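Isomaltodextranase (Arthrobacter globiformis, PDB 5AWO) hydrolyses the alpha-1,6-glucosidic linkages of dextran-type polysaccharides, removing isomaltose units one after another from the non-reducing chain ends as a family 27 glycoside hydrolase. Local coordinates at residues L169-V174 against Q216-H221; S341-A346 against Q366-G371. All coordinates share one frame; numbering follows the deposited sequence.

Interaction 1. Residues L169-V174 against Q216-H221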
loop_
_atom_site.group_PDB
_atom_site.type_symbol
_atom_site.label_atom_id
_atom_site.label_comp_id
_atom_site.label_asym_id
_atom_site.label_seq_id
_atom_site.Cartn_x
_atom_site.Cartn_y
_atom_site.Cartn_z
ATOM N N LEU A 169 19.540 12.075 -18.208
ATOM C CA LEU A 169 18.819 12.631 -17.081
ATOM C C LEU A 169 19.798 12.908 -15.964
ATOM O O LEU A 169 20.602 12.031 -15.597
ATOM C CB LEU A 169 17.768 11.622 -16.553
ATOM C CG LEU A 169 16.665 11.193 -17.522
ATOM C CD1 LEU A 169 15.862 10.010 -17.003
ATOM C CD2 LEU A 169 15.749 12.355 -17.822
ATOM N N TYR A 170 19.801 14.128 -15.427
ATOM C CA TYR A 170 20.525 14.398 -14.214
ATOM C C TYR A 170 19.710 14.023 -13.001
ATOM O O TYR A 170 18.473 14.094 -13.043
ATOM C CB TYR A 170 20.843 15.897 -14.081
ATOM C CG TYR A 170 21.891 16.422 -15.015
ATOM C CD1 TYR A 170 21.558 16.917 -16.270
ATOM C CD2 TYR A 170 23.230 16.441 -14.640
ATOM C CE1 TYR A 170 22.540 17.398 -17.135
ATOM C CE2 TYR A 170 24.209 16.923 -15.500
ATOM C CZ TYR A 170 23.850 17.403 -16.737
ATOM O OH TYR A 170 24.822 17.887 -17.600
ATOM N N TRP A 171 20.369 13.690 -11.901
ATOM C CA TRP A 171 19.721 13.755 -10.616
ATOM C C TRP A 171 19.835 15.187 -10.087
ATOM O O TRP A 171 20.905 15.792 -10.113
ATOM C CB TRP A 171 20.368 12.814 -9.605
ATOM C CG TRP A 171 20.005 11.361 -9.737
ATOM C CD1 TRP A 171 20.877 10.312 -9.868
ATOM C CD2 TRP A 171 18.695 10.781 -9.656
ATOM N NE1 TRP A 171 20.196 9.139 -9.916
ATOM C CE2 TRP A 171 18.855 9.386 -9.779
ATOM C CE3 TRP A 171 17.410 11.297 -9.493
ATOM C CZ2 TRP A 171 17.771 8.494 -9.741
ATOM C CZ3 TRP A 171 16.329 10.414 -9.454
ATOM C CH2 TRP A 171 16.513 9.025 -9.592
ATOM N N LEU A 172 18.719 15.717 -9.621
ATOM C CA LEU A 172 18.662 17.032 -8.993
ATOM C C LEU A 172 19.549 17.115 -7.787
ATOM O O LEU A 172 19.620 16.185 -7.019
ATOM C CB LEU A 172 17.210 17.299 -8.575
ATOM C CG LEU A 172 16.960 18.540 -7.704
ATOM C CD1 LEU A 172 17.196 19.757 -8.553
ATOM C CD2 LEU A 172 15.551 18.513 -7.141
ATOM N N ASP A 173 20.231 18.252 -7.620
ATOM C CA ASP A 173 20.934 18.561 -6.385
ATOM C C ASP A 173 20.017 19.357 -5.469
ATOM O O ASP A 173 19.801 20.561 -5.661
ATOM C CB ASP A 173 22.209 19.344 -6.663
ATOM C CG ASP A 173 22.985 19.645 -5.397
ATOM O OD1 ASP A 173 22.559 19.306 -4.276
ATOM O OD2 ASP A 173 24.063 20.252 -5.557
ATOM N N VAL A 174 19.454 18.681 -4.474
ATOM C CA VAL A 174 18.482 19.303 -3.567
ATOM C C VAL A 174 19.067 20.400 -2.674
ATOM O O VAL A 174 18.307 21.117 -2.004
ATOM C CB VAL A 174 17.695 18.270 -2.710
ATOM C CG1 VAL A 174 16.975 17.277 -3.601
ATOM C CG2 VAL A 174 18.598 17.560 -1.713
ATOM N N GLN A 216 27.570 -0.335 -8.535
ATOM C CA GLN A 216 27.440 1.112 -8.478
ATOM C C GLN A 216 26.797 1.575 -9.758
ATOM O O GLN A 216 27.235 1.234 -10.873
ATOM C CB GLN A 216 28.805 1.817 -8.368
ATOM C CG GLN A 216 29.707 1.325 -7.270
ATOM C CD GLN A 216 29.155 1.576 -5.895
ATOM O OE1 GLN A 216 28.398 2.529 -5.681
ATOM N NE2 GLN A 216 29.569 0.750 -4.931
ATOM N N VAL A 217 25.723 2.342 -9.634
ATOM C CA VAL A 217 25.025 2.807 -10.823
ATOM C C VAL A 217 25.142 4.313 -11.062
ATOM O O VAL A 217 25.110 4.755 -12.200
ATOM C CB VAL A 217 23.548 2.386 -10.806
ATOM C CG1 VAL A 217 23.458 0.874 -10.976
ATOM C CG2 VAL A 217 22.840 2.846 -9.551
ATOM N N ASN A 218 25.211 5.096 -9.984
ATOM C CA ASN A 218 25.452 6.541 -10.100
ATOM C C ASN A 218 25.918 7.123 -8.770
ATOM O O ASN A 218 26.156 6.377 -7.817
ATOM C CB ASN A 218 24.231 7.264 -10.708
ATOM C CG ASN A 218 22.954 7.139 -9.890
ATOM O OD1 ASN A 218 22.905 7.465 -8.681
ATOM N ND2 ASN A 218 21.910 6.727 -10.555
ATOM N N ALA A 219 26.092 8.443 -8.712
ATOM C CA ALA A 219 26.458 9.089 -7.460
ATOM C C ALA A 219 25.399 8.889 -6.386
ATOM O O ALA A 219 24.204 8.941 -6.691
ATOM C CB ALA A 219 26.675 10.579 -7.683
ATOM N N PRO A 220 25.809 8.693 -5.121
ATOM C CA PRO A 220 24.875 8.721 -4.016
ATOM C C PRO A 220 24.437 10.159 -3.699
ATOM O O PRO A 220 25.195 11.102 -3.965
ATOM C CB PRO A 220 25.684 8.134 -2.861
ATOM C CG PRO A 220 27.067 8.596 -3.152
ATOM C CD PRO A 220 27.202 8.551 -4.638
ATOM N N HIS A 221 23.282 10.320 -3.083
ATOM C CA HIS A 221 22.840 11.650 -2.621
ATOM C C HIS A 221 22.576 11.762 -1.144
ATOM O O HIS A 221 22.399 12.875 -0.637
ATOM C CB HIS A 221 21.676 12.135 -3.481
ATOM C CG HIS A 221 22.071 12.257 -4.907
ATOM N ND1 HIS A 221 22.066 11.188 -5.771
ATOM C CD2 HIS A 221 22.649 13.280 -5.585
ATOM C CE1 HIS A 221 22.559 11.562 -6.937
ATOM N NE2 HIS A 221 22.928 12.832 -6.847
#
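Trp171 of strand 169-172 meets Asn218 and His221 of an irregular loop through side chains, the closest CA-CA distance being 8.8 Å, from Trp171 CA to Ala219 CA. This is packing between two connections of the TIM barrel: strand 169-172 lies between barrel strands 120-124 and 197-200, the loop in the excursion after strand 197-200. The pyrrole end of Trp171 reaches Asn218 at the ring edge, Asn218 CG lying 3.4 Å from Trp171 NE1, while the amide plane is turned 70° from the indole. His221 approaches the same end obliquely, its CE1 3.6 Å from Trp171 CD1; the ring planes are inclined at 66°. With CG beside its backbone N (chi1 -61°), His221 directs the imidazole at the strand, and hydrogen bonds to Asp158 and the carbonyl of Tyr206 fix that ring's rotation. An alanine in place of Trp171 is likely to leave the imidazole without its indole neighbour and open a gap beside Asn218. The Trp171 side chain lies about 8 Å from that of Asp201, the probable nucleophile. Strand 169-172 pairs antiparallel with strand 129-131, whose Trp129 stacks on Trp171, and Tyr206 of helix 203-208 meets Trp171 edge-to-face and stacks on His221.

Interaction 2. Residues S341-A346 against Q366-G371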
loop_
_atom_site.group_PDB
_atom_site.type_symbol
_atom_site.label_atom_id
_atom_site.label_comp_id
_atom_site.label_asym_id
_atom_site.label_seq_id
_atom_site.Cartn_x
_atom_site.Cartn_y
_atom_site.Cartn_z
ATOM N N SER A 341 -3.244 -4.658 -2.514
ATOM C CA SER A 341 -2.378 -4.008 -3.470
ATOM C C SER A 341 -3.157 -3.285 -4.534
ATOM O O SER A 341 -4.294 -3.629 -4.832
ATOM C CB SER A 341 -1.533 -5.098 -4.154
ATOM O OG SER A 341 -0.640 -4.630 -5.154
ATOM N N PRO A 342 -2.512 -2.325 -5.210
ATOM C CA PRO A 342 -3.018 -1.946 -6.535
ATOM C C PRO A 342 -3.267 -3.161 -7.427
ATOM O O PRO A 342 -2.551 -4.186 -7.314
ATOM C CB PRO A 342 -1.866 -1.129 -7.134
ATOM C CG PRO A 342 -0.664 -1.554 -6.349
ATOM C CD PRO A 342 -1.186 -1.738 -4.960
ATOM N N LEU A 343 -4.263 -3.035 -8.288
ATOM C CA LEU A 343 -4.598 -4.069 -9.268
ATOM C C LEU A 343 -4.217 -3.474 -10.596
ATOM O O LEU A 343 -4.990 -2.717 -11.190
ATOM C CB LEU A 343 -6.088 -4.449 -9.180
ATOM C CG LEU A 343 -6.545 -4.865 -7.778
ATOM C CD1 LEU A 343 -8.042 -5.129 -7.759
ATOM C CD2 LEU A 343 -5.766 -6.053 -7.233
ATOM N N ALA A 344 -2.997 -3.760 -11.051
ATOM C CA ALA A 344 -2.369 -3.127 -12.183
ATOM C C ALA A 344 -2.222 -4.129 -13.319
ATOM O O ALA A 344 -1.327 -4.997 -13.298
ATOM C CB ALA A 344 -1.021 -2.569 -11.768
ATOM N N ILE A 345 -3.092 -3.997 -14.305
ATOM C CA ILE A 345 -3.035 -4.846 -15.497
ATOM C C ILE A 345 -1.926 -4.346 -16.408
ATOM O O ILE A 345 -1.870 -3.144 -16.692
ATOM C CB ILE A 345 -4.345 -4.771 -16.290
ATOM C CG1 ILE A 345 -5.535 -5.235 -15.450
ATOM C CG2 ILE A 345 -4.286 -5.641 -17.547
ATOM C CD1 ILE A 345 -6.880 -4.915 -16.066
ATOM N N ALA A 346 -1.043 -5.247 -16.857
ATOM C CA ALA A 346 -0.040 -4.923 -17.868
ATOM C C ALA A 346 -0.233 -5.676 -19.181
ATOM O O ALA A 346 0.460 -5.373 -20.147
ATOM C CB ALA A 346 1.379 -5.109 -17.355
ATOM N N GLN A 366 -15.039 -6.778 -5.484
ATOM C CA GLN A 366 -15.757 -6.139 -4.402
ATOM C C GLN A 366 -14.900 -6.088 -3.153
ATOM O O GLN A 366 -15.007 -5.135 -2.383
ATOM C CB GLN A 366 -17.082 -6.841 -4.138
ATOM C CG GLN A 366 -18.019 -6.026 -3.263
ATOM C CD GLN A 366 -18.509 -4.781 -3.960
ATOM O OE1 GLN A 366 -18.951 -4.847 -5.099
ATOM N NE2 GLN A 366 -18.397 -3.624 -3.294
ATOM N N LEU A 367 -14.030 -7.080 -2.924
ATOM C CA LEU A 367 -13.113 -7.034 -1.779
ATOM C C LEU A 367 -12.199 -5.797 -1.859
ATOM O O LEU A 367 -11.989 -5.070 -0.884
ATOM C CB LEU A 367 -12.260 -8.292 -1.692
ATOM C CG LEU A 367 -12.975 -9.582 -1.296
ATOM C CD1 LEU A 367 -12.060 -10.788 -1.438
ATOM C CD2 LEU A 367 -13.528 -9.531 0.122
ATOM N N ASN A 368 -11.677 -5.553 -3.046
ATOM C CA ASN A 368 -10.881 -4.348 -3.288
ATOM C C ASN A 368 -11.677 -3.058 -3.109
ATOM O O ASN A 368 -11.221 -2.138 -2.430
ATOM C CB ASN A 368 -10.174 -4.420 -4.647
ATOM C CG ASN A 368 -9.661 -3.062 -5.115
ATOM O OD1 ASN A 368 -10.420 -2.282 -5.655
ATOM N ND2 ASN A 368 -8.371 -2.788 -4.935
ATOM N N ALA A 369 -12.888 -3.012 -3.664
ATOM C CA ALA A 369 -13.745 -1.827 -3.501
ATOM C C ALA A 369 -14.055 -1.565 -2.047
ATOM O O ALA A 369 -14.086 -0.380 -1.619
ATOM C CB ALA A 369 -15.056 -1.974 -4.265
ATOM N N ASP A 370 -14.304 -2.632 -1.291
ATOM C CA ASP A 370 -14.667 -2.485 0.135
ATOM C C ASP A 370 -13.453 -2.148 1.014
ATOM O O ASP A 370 -13.602 -1.808 2.199
ATOM C CB ASP A 370 -15.410 -3.718 0.668
ATOM C CG ASP A 370 -16.785 -3.946 -0.007
ATOM O OD1 ASP A 370 -17.271 -3.028 -0.711
ATOM O OD2 ASP A 370 -17.326 -5.064 0.148
ATOM N N GLY A 371 -12.243 -2.236 0.473
ATOM C CA GLY A 371 -11.023 -1.835 1.198
ATOM C C GLY A 371 -10.368 -2.936 2.000
ATOM O O GLY A 371 -9.860 -2.713 3.098
HETATM O O HOH W 1 -6.712 -4.838 -4.025
#
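Leu343 and Asn368 make the direct van der Waals contact between strand 343-345 and the end of helix 362-370, their side chains coming from opposite directions. The methyl Leu343 CD1 does most of the touching: it lies 3.7 Å from both Asn368 CG and Asn368 ND2, against the nitrogen side of the amide, and 3.8 Å from Asn368 CB. Asn368 CG is anti to the backbone N (chi1 164°), which extends the amide from the helix toward the strand. The polar link is indirect. One water donates to Ser341 O at 2.8 Å and accepts from Asn368 ND2, also at 2.8 Å, bridging a strand-side carbonyl to the helix. Asn368 uses both ends of its amide beyond this pair, OD1 accepting from Arg39 NE and ND2 donating to Gly37 O, and these bonds help set the amide's rotation. Within the segments, Ser341 OG donates to Pro342 O at 2.9 Å, on a lone pair in the carbonyl plane, whereas Gln366 NE2 reaches Asp370 OD1 from above the carboxylate plane. The helix stops in a Schellman motif at Gly371. Strand 343-345 is the last of the eight parallel strands of the TIM barrel and runs beside strand 39-42; Leu343 also packs on Met333, Met336 and Val337 of helix 326-339, and Leu367 of helix 362-370 meets that same helix at Val337.

In the fold
Following the chain from its N terminus, interaction 1 comes first: it brings strand 169-172 together with the loop before helix 223-237, closing a 41-residue excursion that includes helix 179-192, barrel strand 197-200 and helix 203-208. Interaction 2 opens only after that, closing the shorter 19-residue connection from the eighth barrel strand to helix 362-370. The two loops are thus in series, neither nesting nor crossing. The centres of interaction 1 and interaction 2 are about 34 Å apart, and the nearest atoms of interaction 1 and interaction 2 about 20 Å apart. Interaction 1 joins elements outside the eight-stranded barrel sheet, near the probable nucleophile, whereas interaction 2 ties its last strand to the helix that leads on to the C-terminal beta sandwich.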